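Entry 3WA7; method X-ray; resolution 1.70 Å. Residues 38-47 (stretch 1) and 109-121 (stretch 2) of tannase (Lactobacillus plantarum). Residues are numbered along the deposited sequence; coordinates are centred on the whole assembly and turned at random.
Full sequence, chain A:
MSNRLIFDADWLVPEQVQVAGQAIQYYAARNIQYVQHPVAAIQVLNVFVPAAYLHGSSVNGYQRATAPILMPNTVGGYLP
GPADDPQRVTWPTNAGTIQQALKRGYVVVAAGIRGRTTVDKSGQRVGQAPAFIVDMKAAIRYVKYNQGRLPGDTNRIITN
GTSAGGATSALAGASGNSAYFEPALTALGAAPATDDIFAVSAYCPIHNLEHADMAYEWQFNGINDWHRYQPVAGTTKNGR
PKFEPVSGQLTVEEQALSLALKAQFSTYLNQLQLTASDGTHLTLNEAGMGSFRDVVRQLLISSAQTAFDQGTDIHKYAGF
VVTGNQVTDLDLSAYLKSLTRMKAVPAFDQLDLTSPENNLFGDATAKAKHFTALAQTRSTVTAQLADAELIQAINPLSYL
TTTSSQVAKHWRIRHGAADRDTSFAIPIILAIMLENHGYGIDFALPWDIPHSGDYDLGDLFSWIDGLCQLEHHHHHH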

# COMPACT_ATOMS: atom_id res chain seq x y z
N PRO A 38 -2.18 24.99 -2.98
CA PRO A 38 -1.31 24.03 -2.30
C PRO A 38 -0.75 24.59 -0.99
O PRO A 38 -0.57 25.80 -0.85
CB PRO A 38 -0.21 23.78 -3.33
CG PRO A 38 -0.10 25.11 -4.02
CD PRO A 38 -1.55 25.48 -4.22
N VAL A 39 -0.49 23.70 -0.04
CA VAL A 39 0.04 24.12 1.26
C VAL A 39 1.47 23.61 1.45
O VAL A 39 2.13 23.97 2.43
CB VAL A 39 -0.84 23.59 2.42
CG1 VAL A 39 -2.21 24.23 2.34
CG2 VAL A 39 -0.95 22.07 2.34
N ALA A 40 1.94 22.79 0.52
CA ALA A 40 3.29 22.24 0.60
C ALA A 40 3.88 22.09 -0.80
O ALA A 40 3.18 21.78 -1.75
CB ALA A 40 3.26 20.89 1.30
N ALA A 41 5.19 22.31 -0.90
CA ALA A 41 5.89 22.23 -2.18
C ALA A 41 5.81 20.86 -2.84
O ALA A 41 5.86 20.75 -4.06
CB ALA A 41 7.36 22.63 -1.99
N ILE A 42 5.68 19.81 -2.03
CA ILE A 42 5.62 18.45 -2.56
C ILE A 42 4.37 18.19 -3.41
O ILE A 42 4.33 17.22 -4.16
CB ILE A 42 5.69 17.42 -1.41
CG1 ILE A 42 6.03 16.04 -1.96
CG2 ILE A 42 4.36 17.39 -0.65
CD1 ILE A 42 6.31 15.00 -0.89
N GLN A 43 3.37 19.06 -3.29
CA GLN A 43 2.13 18.90 -4.04
C GLN A 43 2.20 19.27 -5.52
O GLN A 43 1.57 20.23 -5.97
CB GLN A 43 1.00 19.68 -3.36
CG GLN A 43 0.62 19.15 -1.98
CD GLN A 43 -0.47 19.98 -1.32
OE1 GLN A 43 -0.28 21.16 -1.03
NE2 GLN A 43 -1.62 19.36 -1.09
N VAL A 44 2.97 18.49 -6.27
CA VAL A 44 3.12 18.68 -7.71
C VAL A 44 3.15 17.28 -8.30
O VAL A 44 3.35 16.30 -7.58
CB VAL A 44 4.43 19.42 -8.09
CG1 VAL A 44 4.40 20.84 -7.56
CG2 VAL A 44 5.64 18.66 -7.54
N LEU A 45 2.94 17.17 -9.60
CA LEU A 45 2.97 15.87 -10.25
C LEU A 45 3.77 15.94 -11.54
O LEU A 45 3.98 17.02 -12.10
CB LEU A 45 1.55 15.35 -10.50
CG LEU A 45 0.54 16.14 -11.34
CD1 LEU A 45 0.89 16.05 -12.82
CD2 LEU A 45 -0.86 15.58 -11.11
N ASN A 46 4.25 14.78 -11.98
CA ASN A 46 5.02 14.67 -13.21
C ASN A 46 4.27 13.76 -14.17
O ASN A 46 3.67 12.77 -13.76
CB ASN A 46 6.41 14.06 -12.95
CG ASN A 46 7.26 14.91 -12.03
OD1 ASN A 46 7.14 16.13 -12.00
ND2 ASN A 46 8.15 14.26 -11.29
N VAL A 47 4.31 14.11 -15.45
CA VAL A 47 3.64 13.34 -16.49
C VAL A 47 4.66 12.79 -17.48
O VAL A 47 5.49 13.54 -17.99
CB VAL A 47 2.63 14.21 -17.25
CG1 VAL A 47 1.94 13.40 -18.34
CG2 VAL A 47 1.60 14.78 -16.29
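Stretch 2 109-121: VAAGIRGRTTVDK

The apolar centre of the contact lies on one face of a two-stranded antiparallel ladder, where Leu45 and Val47 of the first stretch meet Val109 and Ala111 of the second. Leu45 CB packs 3.8 Å from Ala111 CB, while Leu45 CD2, carried by a p,p rotamer, reaches diagonally to Val109 CG1 at 4.0 Å; Val47 CG2 and Val109 CG2, both on t rotamers, follow at 4.3 Å. Strand 109-111 runs against the strand that carries Leu45 to Val47, their axes crossing at 161° and approaching to 4.5 Å. Asn46 and Ala110 form the hydrogen-bonded pair between these apolar rungs, and their side chains point to the opposite face. Asn46 N donates to Ala110 O and Ala110 N to Asn46 O, each at 2.9 Å, and Gly112 N extends the ladder with a 2.8 Å bond to Val44 O.

Beyond Ala111 the second stretch leaves the strand but stays close to the first. Gly112 CA lies 3.3 Å from Ile42 O in a CA-H...O contact; a CB here would clash with that same oxygen, so the absence of a side chain permits the close approach. Ile42, within the type I turn from Ala40 to Gln43, extends its t,t side chain so that CD1 comes 3.3 Å from Ile113 O, and its CG2 rests 3.8 Å from Arg114 CG. Further out, Ala40 CB packs 3.6 Å from Thr118 CG2, at the end of the type I turn from Gly115 to Thr118.

At the polar edge, Gln43 NE2 sits over one face of the Arg114 guanidinium, 3.1 Å from Arg114 NE; both atoms are donors, so no hydrogen bond joins them, and each is satisfied elsewhere in the structure. Gln43 OE1 instead accepts from Val39 N at 2.7 Å, bracing the loop whose Val39 CG2 approaches Arg114 NH1 to 3.6 Å.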

# COMPACT_ATOMS: atom_id res chain seq x y z
N VAL A 109 1.61 9.05 -14.52
CA VAL A 109 1.45 10.31 -13.82
C VAL A 109 1.89 10.01 -12.39
O VAL A 109 1.22 9.27 -11.67
CB VAL A 109 -0.01 10.81 -13.85
CG1 VAL A 109 -0.15 12.09 -13.03
CG2 VAL A 109 -0.42 11.09 -15.30
N ALA A 110 3.03 10.57 -12.01
CA ALA A 110 3.60 10.35 -10.68
C ALA A 110 3.42 11.61 -9.84
O ALA A 110 4.10 12.61 -10.06
CB ALA A 110 5.07 10.00 -10.80
N ALA A 111 2.51 11.54 -8.88
CA ALA A 111 2.23 12.69 -8.03
C ALA A 111 2.96 12.68 -6.69
O ALA A 111 3.16 11.62 -6.09
CB ALA A 111 0.72 12.79 -7.80
N GLY A 112 3.36 13.87 -6.25
CA GLY A 112 4.02 14.01 -4.96
C GLY A 112 2.90 14.00 -3.94
O GLY A 112 1.85 14.60 -4.18
N ILE A 113 3.12 13.34 -2.81
CA ILE A 113 2.10 13.21 -1.77
C ILE A 113 2.60 13.65 -0.39
O ILE A 113 3.67 13.24 0.04
CB ILE A 113 1.65 11.73 -1.67
CG1 ILE A 113 1.15 11.24 -3.04
CG2 ILE A 113 0.57 11.57 -0.61
CD1 ILE A 113 -0.09 11.96 -3.54
N ARG A 114 1.81 14.47 0.29
CA ARG A 114 2.17 14.93 1.63
C ARG A 114 2.25 13.76 2.60
O ARG A 114 1.52 12.77 2.46
CB ARG A 114 1.15 15.93 2.15
CG ARG A 114 1.25 17.33 1.58
CD ARG A 114 0.11 18.17 2.10
NE ARG A 114 -1.17 17.74 1.55
CZ ARG A 114 -2.35 18.10 2.02
NH1 ARG A 114 -2.44 18.90 3.08
NH2 ARG A 114 -3.46 17.69 1.42
N GLY A 115 3.12 13.89 3.60
CA GLY A 115 3.29 12.85 4.60
C GLY A 115 3.27 13.44 6.00
O GLY A 115 3.23 14.66 6.16
N ARG A 116 3.32 12.57 7.01
CA ARG A 116 3.24 12.98 8.41
C ARG A 116 4.25 14.02 8.89
O ARG A 116 4.00 14.70 9.89
CB ARG A 116 3.31 11.74 9.32
CG ARG A 116 4.58 10.91 9.18
CD ARG A 116 4.40 9.56 9.88
NE ARG A 116 5.52 8.65 9.68
CZ ARG A 116 6.64 8.66 10.40
NH1 ARG A 116 6.80 9.53 11.39
NH2 ARG A 116 7.60 7.77 10.15
N THR A 117 5.37 14.16 8.19
CA THR A 117 6.39 15.13 8.57
C THR A 117 6.30 16.43 7.78
O THR A 117 7.04 17.37 8.04
CB THR A 117 7.81 14.54 8.39
OG1 THR A 117 7.94 14.03 7.06
CG2 THR A 117 8.07 13.42 9.39
N THR A 118 5.40 16.48 6.80
CA THR A 118 5.24 17.67 5.97
C THR A 118 4.74 18.87 6.78
O THR A 118 3.73 18.78 7.48
CB THR A 118 4.24 17.43 4.82
OG1 THR A 118 4.73 16.39 3.97
CG2 THR A 118 4.07 18.71 4.00
N VAL A 119 5.46 19.98 6.68
CA VAL A 119 5.05 21.19 7.38
C VAL A 119 4.93 22.29 6.35
O VAL A 119 5.56 22.22 5.29
CB VAL A 119 6.08 21.62 8.46
CG1 VAL A 119 6.20 20.54 9.52
CG2 VAL A 119 7.43 21.90 7.81
N ASP A 120 4.11 23.30 6.63
CA ASP A 120 3.96 24.40 5.70
C ASP A 120 5.05 25.43 5.96
O ASP A 120 5.97 25.20 6.75
CB ASP A 120 2.56 25.04 5.80
CG ASP A 120 2.29 25.66 7.16
OD1 ASP A 120 3.24 25.86 7.94
OD2 ASP A 120 1.11 25.96 7.44
N LYS A 121 4.97 26.56 5.27
CA LYS A 121 5.95 27.63 5.40
C LYS A 121 6.20 28.12 6.82
O LYS A 121 7.30 28.58 7.14
CB LYS A 121 5.52 28.81 4.53
CG LYS A 121 4.11 29.28 4.84
CD LYS A 121 3.55 30.14 3.72
CE LYS A 121 2.07 30.40 3.93
NZ LYS A 121 1.49 31.17 2.80